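Local coordinates for protein putative sporulation-specific glycosylase YdhD (Bacillus subtilis subsp. subtilis str. 168, PDB 3CZ8) that probably hydrolyses glycosidic bonds in a polysaccharide during sporulation, this chain being its glycoside hydrolase family 18 domain, at residues A[101-106]-A[135-140]; A[39-44]-A[108-113]; A[33-38]-A[177-182]. The protein carries 1 engineered substitution. All blocks are in the same frame, centred on the assembly; numbering follows the deposited sequence. Where two conformers were deposited one is given.

How the contacts relate
After strand 9-17 the chain passes through strand 35-42; 33-38, at its start, belongs to contact 3 and 39-44, at its end, to contact 2. Helix 93-110 then supplies 101-106 to contact 1. Residues 108-113, at the end of that helix and the turn after it, close contact 2. Residues 135-140 on helix 127-143 close contact 1, so contacts 1 and 2 cross. Strand 177-181 closes contact 3, the widest loop, which encloses both others. Contact 1 pairs two outer helices, contact 2 joins a strand to the helix layer, and contact 3 spans the barrel interior. L106 CD1 touches Y41 CE2 at 3.6 Å, and Y112 CE1 meets I38 CD1 at 3.9 Å.

Contact 1 of 3, residues A[101-106]-A[135-140]; sequences NNIYDL and RQLRDR
The guanidinium of R140 lies flat over the ring of Y104. The two planes are 21° apart. R140 CZ is 4.0 Å from the centroid of the Y104 ring, so this is both a stack and a cation-pi contact. The NH2 branch sits over the ring centre, and NH1 approaches Y104 CD1 to 3.5 Å. Y104 CG stands opposite the backbone N (chi1 -175°), which turns the ring toward the second helix. The R140 chain bends at chi2, which brings the guanidinium across to Y104. N101 takes the guanidinium at its edge. R140 NE donates to N101 OD1 at 3.0 Å with an N-H...O angle of 161°, in the plane of the amide carbonyl. The stack and the hydrogen bond together restrain the tilt and the turn of the group. With an alanine here, N101 OD1 would probably lose this donor and the Y104 face its flat cover. Helices 93-110 and 127-143 are neighbours in the outer helix layer of the TIM barrel, joined through strand 114-118 between them. The segment axes approach to 10.1 Å. Deeper in, I103 CG2 meets L137 CD1 at 3.8 Å, the side chains crossing at about a right angle. Both also rest on I117 of strand 114-118, and L137 reaches V100 and L148.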
loop_
_atom_site.group_PDB
_atom_site.type_symbol
_atom_site.label_atom_id
_atom_site.label_comp_id
_atom_site.label_asym_id
_atom_site.label_seq_id
_atom_site.Cartn_x
_atom_site.Cartn_y
_atom_site.Cartn_z
ATOM N N ASN A 101 10.868 -26.171 16.050
ATOM C CA ASN A 101 11.073 -27.165 14.994
ATOM C C ASN A 101 10.302 -26.847 13.716
ATOM O O ASN A 101 10.847 -26.983 12.617
ATOM C CB ASN A 101 10.736 -28.582 15.488
ATOM C CG ASN A 101 11.745 -29.107 16.499
ATOM O OD1 ASN A 101 12.945 -28.855 16.390
ATOM N ND2 ASN A 101 11.254 -29.840 17.490
ATOM N N ASN A 102 9.047 -26.418 13.868
ATOM C CA ASN A 102 8.205 -26.024 12.730
ATOM C C ASN A 102 8.730 -24.821 11.962
ATOM O O ASN A 102 8.644 -24.795 10.735
ATOM C CB ASN A 102 6.772 -25.753 13.178
ATOM C CG ASN A 102 6.034 -27.017 13.557
ATOM O OD1 ASN A 102 6.369 -28.115 13.104
ATOM N ND2 ASN A 102 5.028 -26.870 14.406
ATOM N N ILE A 103 9.268 -23.838 12.689
ATOM C CA ILE A 103 9.880 -22.649 12.083
ATOM C C ILE A 103 11.119 -23.044 11.274
ATOM O O ILE A 103 11.329 -22.536 10.166
ATOM C CB ILE A 103 10.227 -21.556 13.143
ATOM C CG1 ILE A 103 8.969 -20.823 13.614
ATOM C CG2 ILE A 103 11.199 -20.533 12.581
ATOM C CD1 ILE A 103 9.161 -20.035 14.905
ATOM N N TYR A 104 11.921 -23.959 11.823
ATOM C CA TYR A 104 13.061 -24.514 11.092
ATOM C C TYR A 104 12.599 -25.259 9.842
ATOM O O TYR A 104 13.171 -25.075 8.766
ATOM C CB TYR A 104 13.926 -25.438 11.969
ATOM C CG TYR A 104 15.173 -25.905 11.245
ATOM C CD1 TYR A 104 15.188 -27.111 10.535
ATOM C CD2 TYR A 104 16.328 -25.125 11.239
ATOM C CE1 TYR A 104 16.323 -27.527 9.847
ATOM C CE2 TYR A 104 17.469 -25.536 10.558
ATOM C CZ TYR A 104 17.459 -26.736 9.865
ATOM O OH TYR A 104 18.587 -27.148 9.191
ATOM N N ASP A 105 11.573 -26.096 9.995
ATOM C CA ASP A 105 11.009 -26.855 8.873
ATOM C C ASP A 105 10.448 -25.931 7.802
ATOM O O ASP A 105 10.536 -26.239 6.618
ATOM C CB ASP A 105 9.920 -27.827 9.346
ATOM C CG ASP A 105 10.476 -29.001 10.143
ATOM O OD1 ASP A 105 9.669 -29.694 10.799
ATOM O OD2 ASP A 105 11.705 -29.230 10.122
ATOM N N LEU A 106 9.887 -24.798 8.229
ATOM C CA LEU A 106 9.386 -23.773 7.319
ATOM C C LEU A 106 10.496 -23.139 6.483
ATOM O O LEU A 106 10.377 -23.062 5.266
ATOM C CB LEU A 106 8.625 -22.684 8.084
ATOM C CG LEU A 106 7.659 -21.835 7.256
ATOM C CD1 LEU A 106 6.303 -22.522 7.175
ATOM C CD2 LEU A 106 7.521 -20.454 7.853
ATOM N N ARG A 135 15.911 -17.726 22.485
ATOM C CA ARG A 135 17.193 -18.416 22.652
ATOM C C ARG A 135 17.145 -19.817 22.044
ATOM O O ARG A 135 18.090 -20.241 21.380
ATOM C CB ARG A 135 17.611 -18.483 24.130
ATOM C CG ARG A 135 18.824 -19.390 24.407
ATOM C CD ARG A 135 19.443 -19.156 25.773
ATOM N NE ARG A 135 20.440 -18.085 25.746
ATOM C CZ ARG A 135 20.300 -16.904 26.342
ATOM N NH1 ARG A 135 21.266 -15.998 26.250
ATOM N NH2 ARG A 135 19.197 -16.625 27.030
ATOM N N GLN A 136 16.041 -20.526 22.265
ATOM C CA GLN A 136 15.877 -21.872 21.733
ATOM C C GLN A 136 15.775 -21.818 20.205
ATOM O O GLN A 136 16.267 -22.704 19.506
ATOM C CB GLN A 136 14.645 -22.551 22.337
ATOM C CG GLN A 136 14.773 -24.073 22.403
ATOM C CD GLN A 136 13.446 -24.801 22.534
ATOM O OE1 GLN A 136 13.177 -25.742 21.789
ATOM N NE2 GLN A 136 12.614 -24.373 23.481
ATOM N N LEU A 137 15.155 -20.753 19.707
ATOM C CA LEU A 137 15.046 -20.504 18.278
ATOM C C LEU A 137 16.371 -20.067 17.652
ATOM O O LEU A 137 16.684 -20.530 16.544
ATOM C CB LEU A 137 13.935 -19.490 17.986
ATOM C CG LEU A 137 13.557 -19.253 16.523
ATOM C CD1 LEU A 137 13.066 -20.537 15.840
ATOM C CD2 LEU A 137 12.514 -18.149 16.426
ATOM N N ARG A 138 17.118 -19.194 18.285
ATOM C CA ARG A 138 18.442 -18.900 17.835
ATOM C C ARG A 138 19.337 -20.119 17.654
ATOM O O ARG A 138 19.952 -20.259 16.645
ATOM C CB ARG A 138 19.082 -17.841 18.692
ATOM C CG ARG A 138 20.551 -17.801 18.626
ATOM C CD ARG A 138 21.049 -17.164 17.380
ATOM N NE ARG A 138 21.386 -15.802 17.652
ATOM C CZ ARG A 138 22.476 -15.201 17.254
ATOM N NH1 ARG A 138 22.675 -13.947 17.568
ATOM N NH2 ARG A 138 23.348 -15.837 16.542
ATOM N N ASP A 139 19.380 -20.997 18.637
ATOM C CA ASP A 139 20.221 -22.158 18.598
ATOM C C ASP A 139 19.921 -23.009 17.403
ATOM O O ASP A 139 20.816 -23.411 16.722
ATOM C CB ASP A 139 20.048 -23.001 19.848
ATOM C CG ASP A 139 20.723 -22.425 21.031
ATOM O OD1 ASP A 139 20.486 -22.916 22.121
ATOM O OD2 ASP A 139 21.478 -21.488 20.892
ATOM N N ARG A 140 18.651 -23.273 17.178
ATOM C CA ARG A 140 18.194 -24.049 16.061
ATOM C C ARG A 140 18.470 -23.439 14.718
ATOM O O ARG A 140 18.878 -24.085 13.810
ATOM C CB ARG A 140 16.728 -24.320 16.192
ATOM C CG ARG A 140 16.211 -25.324 15.244
ATOM C CD ARG A 140 16.147 -26.661 15.891
ATOM N NE ARG A 140 15.397 -27.643 15.135
ATOM C CZ ARG A 140 15.843 -28.256 14.060
ATOM N NH1 ARG A 140 15.080 -29.120 13.458
ATOM N NH2 ARG A 140 17.033 -27.987 13.587
#

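Contact 2 of 3, residues A[39-44]-A[108-113]; sequences FEYHIA and STRGYG
The hydroxyls of Y41 and Y112 both hydrogen-bond to one oxygen, OD1 of D55. The other carboxylate oxygen of D55, OD2, forms a salt bridge with R110 NH2. D55 therefore gathers both segments, and the positive charge of R110 is likely to help keep it ionised. The two tyrosines come from opposite directions, their ring planes almost at right angles, each hydroxyl lying near the plane of the other ring. Y112 OH comes to 3.8 Å from Y41 CE1. In return, Y41 OH lies 4.2 Å from Y112 CE2. The hydroxyl oxygens, Y41 OH and Y112 OH, are 4.0 Å apart, so D55 joins them rather than a direct bond. In both tyrosines CG lies opposite the carbonyl carbon, beside the backbone N (chi1 -70° in Y41 and -78° in Y112), and each ring is thereby carried out toward the other segment. R110 adds its aliphatic part, with CD 4.1 Å from Y41 OH. Its chain is bent at chi2 and chi3 and also rests on A56 and I59 of helix 56-64. This is the layer between strands and helices in the TIM barrel. Y41 projects from strand 35-42, while Y112 lies in the turn that leads from helix 93-110 into strand 114-118. G111 makes that turn with a positive phi (87°), where a CB would press on the carbonyl O of R110. Y112 also packs on A71 of strand 68-77. Next to Y41 on the same strand, E40 OE1 bonds the backbone N of Y6 of the second subunit.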
loop_
_atom_site.group_PDB
_atom_site.type_symbol
_atom_site.label_atom_id
_atom_site.label_comp_id
_atom_site.label_asym_id
_atom_site.label_seq_id
_atom_site.Cartn_x
_atom_site.Cartn_y
_atom_site.Cartn_z
ATOM N N PHE A 39 4.981 -11.026 5.093
ATOM C CA PHE A 39 3.894 -11.229 6.030
ATOM C C PHE A 39 2.939 -12.290 5.542
ATOM O O PHE A 39 2.825 -12.466 4.395
ATOM C CB PHE A 39 3.182 -9.918 6.328
ATOM C CG PHE A 39 3.850 -9.111 7.381
ATOM C CD1 PHE A 39 3.331 -9.029 8.639
ATOM C CD2 PHE A 39 5.022 -8.466 7.133
ATOM C CE1 PHE A 39 3.969 -8.327 9.588
ATOM C CE2 PHE A 39 5.632 -7.777 8.098
ATOM C CZ PHE A 39 5.105 -7.706 9.313
ATOM N N GLU A 40 2.209 -12.963 6.405
ATOM C CA GLU A 40 2.683 -13.578 7.612
ATOM C C GLU A 40 2.385 -15.068 7.600
ATOM O O GLU A 40 1.569 -15.515 6.833
ATOM C CB GLU A 40 1.948 -12.962 8.766
ATOM C CG GLU A 40 0.502 -12.812 8.495
ATOM C CD GLU A 40 -0.317 -13.898 9.096
ATOM O OE1 GLU A 40 -1.373 -14.191 8.563
ATOM O OE2 GLU A 40 0.100 -14.449 10.106
ATOM N N TYR A 41 3.057 -15.821 8.457
ATOM C CA TYR A 41 2.564 -17.091 8.958
ATOM C C TYR A 41 2.113 -16.962 10.383
ATOM O O TYR A 41 2.749 -16.317 11.145
ATOM C CB TYR A 41 3.652 -18.146 8.899
ATOM C CG TYR A 41 4.050 -18.602 7.529
ATOM C CD1 TYR A 41 4.949 -17.891 6.787
ATOM C CD2 TYR A 41 3.544 -19.766 6.992
ATOM C CE1 TYR A 41 5.312 -18.299 5.586
ATOM C CE2 TYR A 41 3.906 -20.181 5.795
ATOM C CZ TYR A 41 4.792 -19.449 5.088
ATOM O OH TYR A 41 5.180 -19.830 3.853
ATOM N N HIS A 42 1.016 -17.584 10.740
ATOM C CA HIS A 42 0.548 -17.488 12.089
ATOM C C HIS A 42 0.521 -18.810 12.838
ATOM O O HIS A 42 0.527 -19.860 12.246
ATOM C CB HIS A 42 -0.793 -16.758 12.174
ATOM C CG HIS A 42 -1.789 -17.216 11.166
ATOM N ND1 HIS A 42 -1.801 -16.757 9.877
ATOM C CD2 HIS A 42 -2.789 -18.115 11.251
ATOM C CE1 HIS A 42 -2.757 -17.357 9.206
ATOM N NE2 HIS A 42 -3.371 -18.187 10.019
ATOM N N ILE A 43 0.488 -18.728 14.155
ATOM C CA ILE A 43 0.698 -19.889 15.011
ATOM C C ILE A 43 -0.590 -20.394 15.670
ATOM O O ILE A 43 -1.550 -19.640 15.856
ATOM C CB ILE A 43 1.797 -19.617 16.084
ATOM C CG1 ILE A 43 1.329 -18.587 17.122
ATOM C CG2 ILE A 43 3.083 -19.149 15.414
ATOM C CD1 ILE A 43 2.222 -18.475 18.345
ATOM N N ALA A 44 -0.595 -21.683 15.997
ATOM C CA ALA A 44 -1.674 -22.309 16.750
ATOM C C ALA A 44 -1.216 -22.454 18.207
ATOM O O ALA A 44 -0.012 -22.398 18.468
ATOM C CB ALA A 44 -2.019 -23.666 16.130
ATOM N N SER A 108 13.647 -24.164 5.943
ATOM C CA SER A 108 14.441 -25.131 5.189
ATOM C C SER A 108 13.702 -25.648 3.957
ATOM O O SER A 108 14.284 -25.727 2.875
ATOM C CB SER A 108 14.911 -26.280 6.087
ATOM O OG SER A 108 13.862 -26.757 6.913
ATOM N N THR A 109 12.422 -25.991 4.128
ATOM C CA THR A 109 11.580 -26.472 3.027
ATOM C C THR A 109 11.331 -25.371 2.000
ATOM O O THR A 109 11.609 -25.550 0.812
ATOM C CB THR A 109 10.228 -27.009 3.539
ATOM O OG1 THR A 109 10.459 -27.996 4.553
ATOM C CG2 THR A 109 9.409 -27.631 2.407
ATOM N N ARG A 110 10.835 -24.228 2.470
ATOM C CA ARG A 110 10.444 -23.129 1.586
ATOM C C ARG A 110 11.618 -22.311 1.054
ATOM O O ARG A 110 11.480 -21.603 0.058
ATOM C CB ARG A 110 9.414 -22.222 2.271
ATOM C CG ARG A 110 8.105 -22.918 2.657
ATOM C CD ARG A 110 6.999 -22.697 1.622
ATOM N NE ARG A 110 7.164 -23.511 0.416
ATOM C CZ ARG A 110 7.625 -23.060 -0.750
ATOM N NH1 ARG A 110 7.734 -23.887 -1.783
ATOM N NH2 ARG A 110 7.984 -21.789 -0.888
ATOM N N GLY A 111 12.769 -22.398 1.714
ATOM C CA GLY A 111 13.981 -21.732 1.224
ATOM C C GLY A 111 14.176 -20.286 1.657
ATOM O O GLY A 111 14.806 -19.492 0.946
ATOM N N TYR A 112 13.649 -19.942 2.829
ATOM C CA TYR A 112 13.879 -18.621 3.411
ATOM C C TYR A 112 15.300 -18.525 3.950
ATOM O O TYR A 112 15.910 -19.539 4.274
ATOM C CB TYR A 112 12.890 -18.360 4.542
ATOM C CG TYR A 112 11.494 -17.968 4.105
ATOM C CD1 TYR A 112 11.232 -16.685 3.618
ATOM C CD2 TYR A 112 10.432 -18.865 4.210
ATOM C CE1 TYR A 112 9.951 -16.309 3.235
ATOM C CE2 TYR A 112 9.143 -18.499 3.829
ATOM C CZ TYR A 112 8.914 -17.214 3.344
ATOM O OH TYR A 112 7.649 -16.835 2.960
ATOM N N GLY A 113 15.827 -17.307 4.033
ATOM C CA GLY A 113 17.140 -17.075 4.633
ATOM C C GLY A 113 17.108 -16.821 6.134
ATOM O O GLY A 113 18.145 -16.569 6.747
#

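Contact 3 of 3, residues A[33-38]-A[177-182]; sequences SSSISI and YMFIMA
The interior of the TIM barrel is where strands 35-42 and 177-181 meet. They stand across the barrel from each other, four strands apart in either direction round it. The CA atoms of S37 and F179 are 10.8 Å apart, so side chains bridge the gap. F179 does most of this, with CG opposite the carbonyl carbon (chi1 -56°), which sends its ring toward the serines. S37 OG sits at the ring edge, near the ring plane, 3.7 Å from F179 CE2. S35 OG is looser, 4.3 Å from F179 CZ. Neither serine makes a hydrogen bond to this strand. S37 OG instead bonds T116 OG1 on strand 114-118, and this meets its polar need inside a buried layer. S35 OG bonds O1 of a glycerol, probably from the crystallisation liquor. Alternate residues of strand 35-42 point in, and S35 and S37 are two such small inward side chains facing one large ring. F179 also touches T149 of strand 147-153 and I218 of strand 217-220, the strands beside its own, and the ring of F13 on strand 9-17 meets it with planes at about 40°. Strand 114-118 leads to E120, the predicted proton donor, whose side chain is about 10 Å from that of F179.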
loop_
_atom_site.group_PDB
_atom_site.type_symbol
_atom_site.label_atom_id
_atom_site.label_comp_id
_atom_site.label_asym_id
_atom_site.label_seq_id
_atom_site.Cartn_x
_atom_site.Cartn_y
_atom_site.Cartn_z
ATOM N N SER A 33 23.096 -7.297 2.307
ATOM C CA SER A 33 23.015 -6.037 3.031
ATOM C C SER A 33 21.568 -5.600 3.312
ATOM O O SER A 33 21.333 -4.580 3.974
ATOM C CB SER A 33 23.761 -4.966 2.231
ATOM O OG SER A 33 23.587 -3.677 2.781
ATOM N N SER A 34 20.605 -6.373 2.816
ATOM C CA SER A 34 19.195 -6.041 2.989
ATOM C C SER A 34 18.349 -7.286 3.186
ATOM O O SER A 34 18.815 -8.406 2.982
ATOM C CB SER A 34 18.685 -5.229 1.795
ATOM O OG SER A 34 17.389 -4.710 2.046
ATOM N N SER A 35 17.102 -7.085 3.599
ATOM C CA SER A 35 16.174 -8.192 3.766
ATOM C C SER A 35 14.747 -7.764 3.469
ATOM O O SER A 35 14.441 -6.575 3.450
ATOM C CB SER A 35 16.288 -8.818 5.163
ATOM O OG SER A 35 16.097 -7.853 6.182
ATOM N N ILE A 36 13.892 -8.748 3.207
ATOM C CA ILE A 36 12.463 -8.536 3.044
ATOM C C ILE A 36 11.781 -9.552 3.951
ATOM O O ILE A 36 12.025 -10.752 3.827
ATOM C CB ILE A 36 12.023 -8.720 1.560
ATOM C CG1 ILE A 36 12.372 -7.476 0.744
ATOM C CG2 ILE A 36 10.533 -9.014 1.442
ATOM C CD1 ILE A 36 12.335 -7.692 -0.756
ATOM N N SER A 37 10.963 -9.065 4.884
ATOM C CA SER A 37 10.193 -9.952 5.743
ATOM C C SER A 37 8.772 -10.051 5.211
ATOM O O SER A 37 7.993 -9.102 5.315
ATOM C CB SER A 37 10.216 -9.470 7.195
ATOM O OG SER A 37 11.525 -9.077 7.579
ATOM N N ILE A 38 8.433 -11.200 4.679
ATOM C CA ILE A 38 7.146 -11.433 4.090
ATOM C C ILE A 38 6.073 -11.767 5.101
ATOM O O ILE A 38 6.212 -12.684 5.831
ATOM C CB ILE A 38 7.216 -12.519 3.027
ATOM C CG1 ILE A 38 8.186 -12.141 1.942
ATOM C CG2 ILE A 38 5.892 -12.744 2.422
ATOM C CD1 ILE A 38 8.668 -13.233 1.218
ATOM N N TYR A 177 19.236 -9.484 14.697
ATOM C CA TYR A 177 18.799 -8.105 14.466
ATOM C C TYR A 177 17.471 -7.778 15.150
ATOM O O TYR A 177 16.588 -8.623 15.260
ATOM C CB TYR A 177 18.721 -7.787 12.958
ATOM C CG TYR A 177 20.054 -7.891 12.237
ATOM C CD1 TYR A 177 20.968 -6.843 12.261
ATOM C CD2 TYR A 177 20.399 -9.051 11.542
ATOM C CE1 TYR A 177 22.199 -6.948 11.609
ATOM C CE2 TYR A 177 21.617 -9.167 10.896
ATOM C CZ TYR A 177 22.511 -8.115 10.929
ATOM O OH TYR A 177 23.720 -8.244 10.281
ATOM N N MET A 178 17.339 -6.533 15.594
ATOM C CA MET A 178 16.131 -6.077 16.271
ATOM C C MET A 178 15.503 -4.970 15.445
ATOM O O MET A 178 16.129 -3.929 15.213
ATOM C CB MET A 178 16.473 -5.586 17.687
ATOM C CG MET A 178 15.300 -5.089 18.537
ATOM S SD MET A 178 15.779 -4.515 20.202
ATOM C CE MET A 178 16.413 -6.027 20.864
ATOM N N PHE A 179 14.281 -5.217 14.973
ATOM C CA PHE A 179 13.534 -4.207 14.240
ATOM C C PHE A 179 12.660 -3.478 15.251
ATOM O O PHE A 179 11.693 -4.038 15.768
ATOM C CB PHE A 179 12.641 -4.825 13.144
ATOM C CG PHE A 179 13.365 -5.690 12.126
ATOM C CD1 PHE A 179 14.720 -5.530 11.845
ATOM C CD2 PHE A 179 12.645 -6.642 11.405
ATOM C CE1 PHE A 179 15.351 -6.322 10.892
ATOM C CE2 PHE A 179 13.266 -7.433 10.448
ATOM C CZ PHE A 179 14.620 -7.270 10.193
ATOM N N ILE A 180 12.999 -2.230 15.543
ATOM C CA ILE A 180 12.241 -1.472 16.526
ATOM C C ILE A 180 11.158 -0.697 15.814
ATOM O O ILE A 180 11.443 0.132 14.958
ATOM C CB ILE A 180 13.134 -0.535 17.370
ATOM C CG1 ILE A 180 14.132 -1.360 18.183
ATOM C CG2 ILE A 180 12.278 0.333 18.301
ATOM C CD1 ILE A 180 15.190 -0.539 18.813
ATOM N N MET A 181 9.907 -0.986 16.157
ATOM C CA MET A 181 8.784 -0.362 15.479
ATOM C C MET A 181 8.467 0.983 16.127
ATOM O O MET A 181 7.542 1.106 16.932
ATOM C CB MET A 181 7.590 -1.326 15.422
ATOM C CG MET A 181 7.893 -2.661 14.697
ATOM S SD MET A 181 8.394 -2.580 12.941
ATOM C CE MET A 181 10.137 -2.452 13.017
ATOM N N ALA A 182 9.269 1.985 15.761
ATOM C CA ALA A 182 9.258 3.293 16.412
ATOM C C ALA A 182 8.206 4.226 15.812
ATOM O O ALA A 182 8.535 5.192 15.114
ATOM C CB ALA A 182 10.645 3.924 16.352
#